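6-phosphogluconolactonase (Leishmania braziliensis, PDB 3CSS) probably hydrolyses 6-phosphogluconolactone to 6-phosphogluconate, the second step of the oxidative pentose phosphate pathway. Local coordinates at residues G74-L79 and Q85-M90; K117-G122 and V188-P193; L161-D166 and P241-L246. All coordinates share one frame; numbering follows the deposited sequence.

Contact 1 of 3, residues G74-L79 and Q85-M90; sequences GDERLL and QSNFSM
The carboxylate of E76 lies against the first turn of helix 87-96 and takes up two of its backbone N-H groups, a helix N-terminus gripped by the end of strand 69-77, an interior strand of this Rossmann-like sheet. N87 N donates to E76 OE1 at 2.8 Å, on the syn lone pair, and F88 N donates to E76 OE2 at 3.0 Å, also on the syn side but 24° out of the carboxylate plane. The glutamate reaches this position with CG anti to its backbone N (chi1 179°) and a bend at chi2. OE1 accepts a second bond, from R77 N, on its anti side, and OE2 forms a salt bridge with R109, so both oxygens are held and the negative charge is probably well stabilised.

N87 runs antiparallel alongside E76, its amide turned only 22° from the carboxylate plane. Its ND2 donates to D75 O at 3.0 Å from above the carbonyl plane, while OD1 accepts from G46 N; the amide is thereby fixed in rotation. OD1 also lies over one face of the R77 guanidinium, without a hydrogen bond to NE. R77 NH1 instead bonds Q85 O at 2.8 Å, near the guanidinium plane. S86 caps the helix, its OG accepting from S89 N at 3.0 Å and also hydrogen-bonded to D83 O. Water 1 joins three of the side chains: it donates to D75 OD2, which S171 also binds, and accepts from R77 NE at 2.9 Å and N87 ND2 at 3.0 Å.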
loop_
_atom_site.group_PDB
_atom_site.type_symbol
_atom_site.label_atom_id
_atom_site.label_comp_id
_atom_site.label_asym_id
_atom_site.label_seq_id
_atom_site.Cartn_x
_atom_site.Cartn_y
_atom_site.Cartn_z
ATOM N N GLY A 74 -3.719 2.367 -1.384
ATOM C CA GLY A 74 -2.324 2.542 -1.795
ATOM C C GLY A 74 -1.990 2.102 -3.223
ATOM O O GLY A 74 -1.047 2.602 -3.818
ATOM N N ASP A 75 -2.773 1.175 -3.757
ATOM C CA ASP A 75 -2.740 0.832 -5.157
ATOM C C ASP A 75 -4.044 0.177 -5.524
ATOM O O ASP A 75 -4.800 -0.272 -4.654
ATOM C CB ASP A 75 -1.555 -0.067 -5.515
ATOM C CG ASP A 75 -1.718 -1.509 -5.035
ATOM O OD1 ASP A 75 -1.723 -1.754 -3.801
ATOM O OD2 ASP A 75 -1.772 -2.414 -5.899
ATOM N N GLU A 76 -4.317 0.132 -6.815
ATOM C CA GLU A 76 -5.589 -0.426 -7.268
ATOM C C GLU A 76 -5.494 -0.999 -8.664
ATOM O O GLU A 76 -4.795 -0.476 -9.533
ATOM C CB GLU A 76 -6.708 0.619 -7.149
ATOM C CG GLU A 76 -8.094 0.175 -7.625
ATOM C CD GLU A 76 -8.667 -1.008 -6.839
ATOM O OE1 GLU A 76 -8.018 -2.076 -6.801
ATOM O OE2 GLU A 76 -9.801 -0.880 -6.304
ATOM N N ARG A 77 -6.211 -2.094 -8.849
ATOM C CA ARG A 77 -6.437 -2.680 -10.157
ATOM C C ARG A 77 -7.525 -1.891 -10.872
ATOM O O ARG A 77 -8.613 -1.686 -10.307
ATOM C CB ARG A 77 -6.889 -4.134 -9.987
ATOM C CG ARG A 77 -5.859 -5.058 -9.385
ATOM C CD ARG A 77 -5.860 -5.049 -7.852
ATOM N NE ARG A 77 -4.918 -6.013 -7.281
ATOM C CZ ARG A 77 -5.185 -7.278 -6.972
ATOM N NH1 ARG A 77 -6.377 -7.802 -7.193
ATOM N NH2 ARG A 77 -4.221 -8.048 -6.444
ATOM N N LEU A 78 -7.283 -1.488 -12.121
ATOM C CA LEU A 78 -8.246 -0.645 -12.846
ATOM C C LEU A 78 -9.374 -1.480 -13.435
ATOM O O LEU A 78 -9.516 -1.643 -14.659
ATOM C CB LEU A 78 -7.547 0.214 -13.890
ATOM C CG LEU A 78 -6.521 1.171 -13.268
ATOM C CD1 LEU A 78 -5.837 2.013 -14.332
ATOM C CD2 LEU A 78 -7.165 2.050 -12.186
ATOM N N LEU A 79 -10.156 -2.024 -12.508
ATOM C CA LEU A 79 -11.381 -2.756 -12.779
ATOM C C LEU A 79 -12.524 -1.989 -12.090
ATOM O O LEU A 79 -12.282 -1.077 -11.303
ATOM C CB LEU A 79 -11.250 -4.179 -12.217
ATOM C CG LEU A 79 -10.083 -5.017 -12.763
ATOM C CD1 LEU A 79 -9.699 -6.134 -11.806
ATOM C CD2 LEU A 79 -10.392 -5.576 -14.153
ATOM N N GLN A 85 -12.003 -8.721 -8.163
ATOM C CA GLN A 85 -10.548 -8.586 -8.162
ATOM C C GLN A 85 -10.052 -7.140 -7.989
ATOM O O GLN A 85 -8.846 -6.883 -8.098
ATOM C CB GLN A 85 -9.967 -9.206 -9.434
ATOM C CG GLN A 85 -9.942 -10.724 -9.379
ATOM C CD GLN A 85 -9.156 -11.315 -10.520
ATOM O OE1 GLN A 85 -9.636 -11.368 -11.650
ATOM N NE2 GLN A 85 -7.926 -11.750 -10.234
ATOM N N SER A 86 -10.956 -6.201 -7.708
ATOM C CA SER A 86 -10.530 -4.873 -7.267
ATOM C C SER A 86 -10.227 -4.895 -5.762
ATOM O O SER A 86 -10.877 -5.613 -4.985
ATOM C CB SER A 86 -11.574 -3.797 -7.582
ATOM O OG SER A 86 -12.642 -3.859 -6.683
ATOM N N ASN A 87 -9.251 -4.083 -5.365
ATOM C CA ASN A 87 -8.904 -3.936 -3.946
ATOM C C ASN A 87 -10.050 -3.255 -3.191
ATOM O O ASN A 87 -10.303 -3.570 -2.035
ATOM C CB ASN A 87 -7.584 -3.178 -3.747
ATOM C CG ASN A 87 -6.377 -3.933 -4.285
ATOM O OD1 ASN A 87 -6.370 -5.168 -4.329
ATOM N ND2 ASN A 87 -5.336 -3.197 -4.646
ATOM N N PHE A 88 -10.748 -2.353 -3.868
ATOM C CA PHE A 88 -11.896 -1.684 -3.279
ATOM C C PHE A 88 -12.986 -2.671 -2.877
ATOM O O PHE A 88 -13.542 -2.583 -1.791
ATOM C CB PHE A 88 -12.454 -0.650 -4.237
ATOM C CG PHE A 88 -13.603 0.116 -3.670
ATOM C CD1 PHE A 88 -13.379 1.161 -2.782
ATOM C CD2 PHE A 88 -14.901 -0.235 -3.984
ATOM C CE1 PHE A 88 -14.463 1.884 -2.249
ATOM C CE2 PHE A 88 -15.990 0.470 -3.445
ATOM C CZ PHE A 88 -15.755 1.532 -2.572
ATOM N N SER A 89 -13.284 -3.613 -3.753
ATOM C CA SER A 89 -14.264 -4.649 -3.449
ATOM C C SER A 89 -13.850 -5.423 -2.202
ATOM O O SER A 89 -14.629 -5.583 -1.258
ATOM C CB SER A 89 -14.396 -5.620 -4.615
ATOM O OG SER A 89 -15.292 -6.667 -4.279
ATOM N N MET A 90 -12.617 -5.916 -2.215
ATOM C CA MET A 90 -12.107 -6.679 -1.094
ATOM C C MET A 90 -12.197 -5.879 0.209
ATOM O O MET A 90 -12.681 -6.384 1.215
ATOM C CB MET A 90 -10.670 -7.124 -1.365
ATOM C CG MET A 90 -10.072 -7.960 -0.251
ATOM S SD MET A 90 -9.291 -6.975 1.042
ATOM C CE MET A 90 -7.921 -6.244 0.149
HETATM O O HOH W 1 -2.901 -4.671 -5.645
HETATM O O HOH W 2 -7.301 -10.681 -7.019
#

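Contact 2 of 3, residues K117-G122 and V188-P193; sequences KDEKGG and VSFPSP
E119 lays its aliphatic chain over one face of the F190 ring, and this single pairing carries nearly all of the contact between the loop ahead of helix 123-140 and the end of edge strand 186-189. The tight part is a CH-pi interaction: E119 CG stands 3.9 Å from the centroid of the F190 ring, 19° off the ring normal. Backbone joins in on the same face, with E119 CA 3.7 Å from F190 CE1. With CG anti to the backbone N (chi1 178°) and the chain extended beyond it, the glutamate runs across the ring until its carboxylate lies near the rim, OE1 4.1 Å from F190 CE2, the carboxylate and ring planes only 3° apart. The opposite face of the ring is met by its own neighbour P191, whose CD sits 3.3 Å above the plane, and W200 meets F190 edge-to-face.

The outer side is looser. E119 and D118 are exposed, and no hydrogen bond joins the two segments. The loop supplies its own order: D118 OD1 accepts from G121 N at 3.1 Å in an Asx motif, and G122 N bonds D118 O at 2.9 Å. W200 NE1 also donates to D118 O, tying the loop to the residue that abuts the ring. The contact therefore rests on dispersion and CH-pi contact, using the methylene part of an acidic residue while its charged end remains at the protein surface.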
loop_
_atom_site.group_PDB
_atom_site.type_symbol
_atom_site.label_atom_id
_atom_site.label_comp_id
_atom_site.label_asym_id
_atom_site.label_seq_id
_atom_site.Cartn_x
_atom_site.Cartn_y
_atom_site.Cartn_z
ATOM N N LYS A 117 -7.218 -3.699 -19.587
ATOM C CA LYS A 117 -6.746 -5.075 -19.769
ATOM C C LYS A 117 -5.813 -5.226 -20.982
ATOM O O LYS A 117 -5.322 -6.317 -21.261
ATOM C CB LYS A 117 -7.932 -6.034 -19.848
ATOM C CG LYS A 117 -8.760 -6.054 -18.565
ATOM C CD LYS A 117 -9.827 -7.133 -18.610
ATOM C CE LYS A 117 -10.560 -7.235 -17.283
ATOM N NZ LYS A 117 -11.787 -8.087 -17.396
ATOM N N ASP A 118 -5.551 -4.125 -21.680
ATOM C CA ASP A 118 -4.656 -4.138 -22.829
ATOM C C ASP A 118 -3.289 -3.730 -22.339
ATOM O O ASP A 118 -3.084 -2.582 -21.968
ATOM C CB ASP A 118 -5.142 -3.155 -23.889
ATOM C CG ASP A 118 -4.381 -3.270 -25.205
ATOM O OD1 ASP A 118 -3.213 -3.731 -25.232
ATOM O OD2 ASP A 118 -4.965 -2.874 -26.229
ATOM N N GLU A 119 -2.354 -4.673 -22.350
ATOM C CA GLU A 119 -1.039 -4.447 -21.771
ATOM C C GLU A 119 -0.350 -3.220 -22.351
ATOM O O GLU A 119 0.202 -2.418 -21.606
ATOM C CB GLU A 119 -0.171 -5.695 -21.939
ATOM C CG GLU A 119 1.229 -5.553 -21.407
ATOM C CD GLU A 119 1.978 -6.868 -21.398
ATOM O OE1 GLU A 119 1.368 -7.919 -21.716
ATOM O OE2 GLU A 119 3.184 -6.843 -21.084
ATOM N N LYS A 120 -0.383 -3.066 -23.674
ATOM C CA LYS A 120 0.234 -1.894 -24.293
ATOM C C LYS A 120 -0.729 -0.702 -24.293
ATOM O O LYS A 120 -0.386 0.390 -23.815
ATOM C CB LYS A 120 0.696 -2.198 -25.720
ATOM C CG LYS A 120 1.727 -1.193 -26.246
ATOM C CD LYS A 120 1.478 -0.818 -27.709
ATOM C CE LYS A 120 2.498 0.212 -28.200
ATOM N NZ LYS A 120 2.288 0.590 -29.627
ATOM N N GLY A 121 -1.940 -0.930 -24.804
ATOM C CA GLY A 121 -2.901 0.152 -25.070
ATOM C C GLY A 121 -3.503 0.844 -23.860
ATOM O O GLY A 121 -4.131 1.897 -24.003
ATOM N N GLY A 122 -3.312 0.261 -22.675
ATOM C CA GLY A 122 -3.932 0.770 -21.446
ATOM C C GLY A 122 -3.244 1.949 -20.777
ATOM O O GLY A 122 -3.786 2.527 -19.825
ATOM N N VAL A 188 1.711 4.667 -12.411
ATOM C CA VAL A 188 1.013 3.622 -13.133
ATOM C C VAL A 188 1.929 2.436 -13.431
ATOM O O VAL A 188 3.155 2.575 -13.491
ATOM C CB VAL A 188 0.442 4.190 -14.457
ATOM C CG1 VAL A 188 -0.517 5.337 -14.141
ATOM C CG2 VAL A 188 1.550 4.642 -15.403
ATOM N N SER A 189 1.328 1.277 -13.652
ATOM C CA SER A 189 2.083 0.089 -14.004
ATOM C C SER A 189 1.181 -0.982 -14.551
ATOM O O SER A 189 -0.017 -0.969 -14.297
ATOM C CB SER A 189 2.736 -0.482 -12.759
ATOM O OG SER A 189 1.727 -0.877 -11.850
ATOM N N PHE A 190 1.790 -1.909 -15.276
ATOM C CA PHE A 190 1.173 -3.190 -15.612
ATOM C C PHE A 190 1.953 -4.270 -14.834
ATOM O O PHE A 190 3.181 -4.157 -14.639
ATOM C CB PHE A 190 1.241 -3.452 -17.132
ATOM C CG PHE A 190 0.263 -4.490 -17.606
ATOM C CD1 PHE A 190 -1.051 -4.125 -17.872
ATOM C CD2 PHE A 190 0.639 -5.823 -17.757
ATOM C CE1 PHE A 190 -1.978 -5.052 -18.292
ATOM C CE2 PHE A 190 -0.277 -6.771 -18.173
ATOM C CZ PHE A 190 -1.597 -6.377 -18.464
ATOM N N PRO A 191 1.254 -5.304 -14.350
ATOM C CA PRO A 191 1.976 -6.327 -13.602
ATOM C C PRO A 191 3.092 -7.009 -14.375
ATOM O O PRO A 191 3.080 -7.070 -15.608
ATOM C CB PRO A 191 0.896 -7.351 -13.212
ATOM C CG PRO A 191 -0.253 -7.056 -14.098
ATOM C CD PRO A 191 -0.188 -5.589 -14.410
ATOM N N SER A 192 4.057 -7.518 -13.615
ATOM C CA SER A 192 5.169 -8.275 -14.151
ATOM C C SER A 192 4.649 -9.645 -14.636
ATOM O O SER A 192 3.493 -10.001 -14.348
ATOM C CB SER A 192 6.232 -8.457 -13.075
ATOM O OG SER A 192 5.793 -9.343 -12.067
ATOM N N PRO A 193 5.473 -10.397 -15.390
ATOM C CA PRO A 193 4.989 -11.639 -16.009
ATOM C C PRO A 193 4.340 -12.677 -15.087
ATOM O O PRO A 193 3.367 -13.330 -15.489
ATOM C CB PRO A 193 6.243 -12.207 -16.660
ATOM C CG PRO A 193 7.019 -11.007 -17.050
ATOM C CD PRO A 193 6.820 -10.051 -15.892
#

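Contact 3 of 3, residues L161-D166 and P241-L246; sequences LGFGSD and PVSRFL
L246 divides its two methyls between L161 and F163, joining the short 3-10 segment 242-246 to the C-terminal end of strand 158-162 in the parallel part of the Rossmann-like sheet. CD2 of L246 meets CD1 of L161 tip to tip at 3.8 Å. CD1 of the same leucine approaches the F163 ring at its edge, near the ring plane, 3.8 Å from F163 CE1. F163 and L246 approach each other from opposing sides, and the two methyls of L246 diverge, one to each partner. S243, one 3-10 turn earlier, adds the other first-shell approach: its CB is 3.7 Å from F163 CE1.

Torsions explain how the ring arrives there. F163 has CG anti to its carbonyl carbon (chi1 -74°), which carries the end of the side chain nearer to segment 241-246 than its first bond suggests. In the next shell, the 3-10 backbone holds S243 and L246 on one side of the segment, L246 N donating to S243 O at 3.0 Å and R244 N to P241 O at 3.0 Å. S243 has two alternative conformers; in the one modelled here its hydroxyl is bonded to G167 O, which would give this buried polar group a partner beyond the apolar contact. V227 of helix 225-232 packs on both F163 and S243, while V217 of strand 214-219 touches both F163 and L246. At the far end of the contact the link becomes polar: water 3 donates to D166 O at 2.7 Å and accepts from V242 N at 2.9 Å.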
loop_
_atom_site.group_PDB
_atom_site.type_symbol
_atom_site.label_atom_id
_atom_site.label_comp_id
_atom_site.label_asym_id
_atom_site.label_seq_id
_atom_site.Cartn_x
_atom_site.Cartn_y
_atom_site.Cartn_z
ATOM N N LEU A 161 1.501 -2.479 3.222
ATOM C CA LEU A 161 2.071 -3.011 1.995
ATOM C C LEU A 161 2.151 -4.526 2.054
ATOM O O LEU A 161 2.097 -5.122 3.122
ATOM C CB LEU A 161 3.490 -2.450 1.759
ATOM C CG LEU A 161 3.664 -0.961 1.490
ATOM C CD1 LEU A 161 5.167 -0.701 1.439
ATOM C CD2 LEU A 161 2.974 -0.545 0.193
ATOM N N GLY A 162 2.244 -5.137 0.881
ATOM C CA GLY A 162 2.652 -6.508 0.753
ATOM C C GLY A 162 3.854 -6.652 -0.143
ATOM O O GLY A 162 4.314 -5.676 -0.736
ATOM N N PHE A 163 4.332 -7.879 -0.274
ATOM C CA PHE A 163 5.380 -8.208 -1.237
ATOM C C PHE A 163 4.844 -9.254 -2.190
ATOM O O PHE A 163 4.221 -10.227 -1.755
ATOM C CB PHE A 163 6.608 -8.822 -0.558
ATOM C CG PHE A 163 7.488 -7.859 0.212
ATOM C CD1 PHE A 163 7.648 -6.524 -0.161
ATOM C CD2 PHE A 163 8.212 -8.329 1.277
ATOM C CE1 PHE A 163 8.521 -5.707 0.570
ATOM C CE2 PHE A 163 9.071 -7.537 1.988
ATOM C CZ PHE A 163 9.236 -6.232 1.628
ATOM N N GLY A 164 5.125 -9.076 -3.469
ATOM C CA GLY A 164 4.976 -10.154 -4.430
ATOM C C GLY A 164 6.219 -11.002 -4.514
ATOM O O GLY A 164 7.328 -10.561 -4.178
ATOM N N SER A 165 6.042 -12.218 -5.029
ATOM C CA SER A 165 7.190 -13.096 -5.299
ATOM C C SER A 165 8.155 -12.528 -6.361
ATOM O O SER A 165 9.282 -12.989 -6.468
ATOM C CB SER A 165 6.732 -14.479 -5.713
ATOM O OG SER A 165 6.070 -14.416 -6.966
ATOM N N ASP A 166 7.690 -11.546 -7.124
ATOM C CA ASP A 166 8.508 -10.812 -8.085
ATOM C C ASP A 166 9.300 -9.654 -7.462
ATOM O O ASP A 166 10.023 -8.941 -8.174
ATOM C CB ASP A 166 7.630 -10.306 -9.223
ATOM C CG ASP A 166 6.695 -9.188 -8.799
ATOM O OD1 ASP A 166 6.397 -9.088 -7.595
ATOM O OD2 ASP A 166 6.268 -8.384 -9.670
ATOM N N PRO A 241 15.343 -6.946 -5.271
ATOM C CA PRO A 241 13.917 -6.644 -5.497
ATOM C C PRO A 241 13.667 -5.158 -5.657
ATOM O O PRO A 241 14.349 -4.354 -5.020
ATOM C CB PRO A 241 13.245 -7.148 -4.205
ATOM C CG PRO A 241 14.277 -6.949 -3.156
ATOM C CD PRO A 241 15.627 -7.229 -3.844
ATOM N N VAL A 242 12.691 -4.789 -6.485
ATOM C CA VAL A 242 12.364 -3.393 -6.673
ATOM C C VAL A 242 11.976 -2.749 -5.313
ATOM O O VAL A 242 12.276 -1.560 -5.069
ATOM C CB VAL A 242 11.278 -3.204 -7.770
ATOM C CG1 VAL A 242 9.955 -3.668 -7.252
ATOM C CG2 VAL A 242 11.243 -1.752 -8.270
ATOM N N SER A 243 11.446 -3.569 -4.394
ATOM C CA SER A 243 11.042 -3.064 -3.076
ATOM C C SER A 243 12.198 -2.667 -2.130
ATOM O O SER A 243 11.955 -2.129 -1.043
ATOM C CB SER A 243 10.092 -4.058 -2.404
ATOM O OG SER A 243 10.716 -5.316 -2.292
ATOM N N ARG A 244 13.455 -2.861 -2.558
ATOM C CA ARG A 244 14.599 -2.319 -1.831
ATOM C C ARG A 244 14.514 -0.794 -1.645
ATOM O O ARG A 244 15.173 -0.253 -0.750
ATOM C CB ARG A 244 15.915 -2.729 -2.486
ATOM C CG ARG A 244 17.143 -2.426 -1.648
ATOM C CD ARG A 244 18.443 -2.945 -2.257
ATOM N NE ARG A 244 19.607 -2.462 -1.491
ATOM C CZ ARG A 244 20.089 -3.009 -0.382
ATOM N NH1 ARG A 244 19.552 -4.086 0.151
ATOM N NH2 ARG A 244 21.152 -2.473 0.200
ATOM N N PHE A 245 13.688 -0.083 -2.434
ATOM C CA PHE A 245 13.499 1.360 -2.180
ATOM C C PHE A 245 12.995 1.658 -0.759
ATOM O O PHE A 245 13.140 2.788 -0.253
ATOM C CB PHE A 245 12.585 2.020 -3.231
ATOM C CG PHE A 245 11.118 1.754 -3.042
ATOM C CD1 PHE A 245 10.358 2.525 -2.162
ATOM C CD2 PHE A 245 10.473 0.739 -3.767
ATOM C CE1 PHE A 245 8.998 2.261 -1.983
ATOM C CE2 PHE A 245 9.108 0.500 -3.613
ATOM C CZ PHE A 245 8.381 1.257 -2.715
ATOM N N LEU A 246 12.382 0.665 -0.116
ATOM C CA LEU A 246 11.926 0.829 1.284
ATOM C C LEU A 246 13.048 1.200 2.272
ATOM O O LEU A 246 12.809 1.831 3.303
ATOM C CB LEU A 246 11.210 -0.443 1.742
ATOM C CG LEU A 246 9.868 -0.722 1.086
ATOM C CD1 LEU A 246 9.354 -2.105 1.516
ATOM C CD2 LEU A 246 8.821 0.402 1.374
HETATM O O HOH W 3 11.768 -6.884 -8.204
#

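How the contacts relate
Contacts 1 and 3 are buried, with their centres about 11 Å from the centre of the chain, whereas contact 2 lies at the surface, its centre about 19 Å away. All three reach the same mixed sheet, through strands 69-77, 186-189 and 158-162 respectively. Their chemistry differs: contact 1 is dominated by hydrogen bonds and charge at a helix start, contact 3 by apolar packing with one water bridge, and contact 2 by a ring under an aliphatic chain. Contact 2 touches both others, packing L79 CD2 on K117 CE at 3.5 Å and bringing S192 OG within 2.6 Å of D166 OD2, probably a hydrogen bond. Contacts 1 and 3 do not touch.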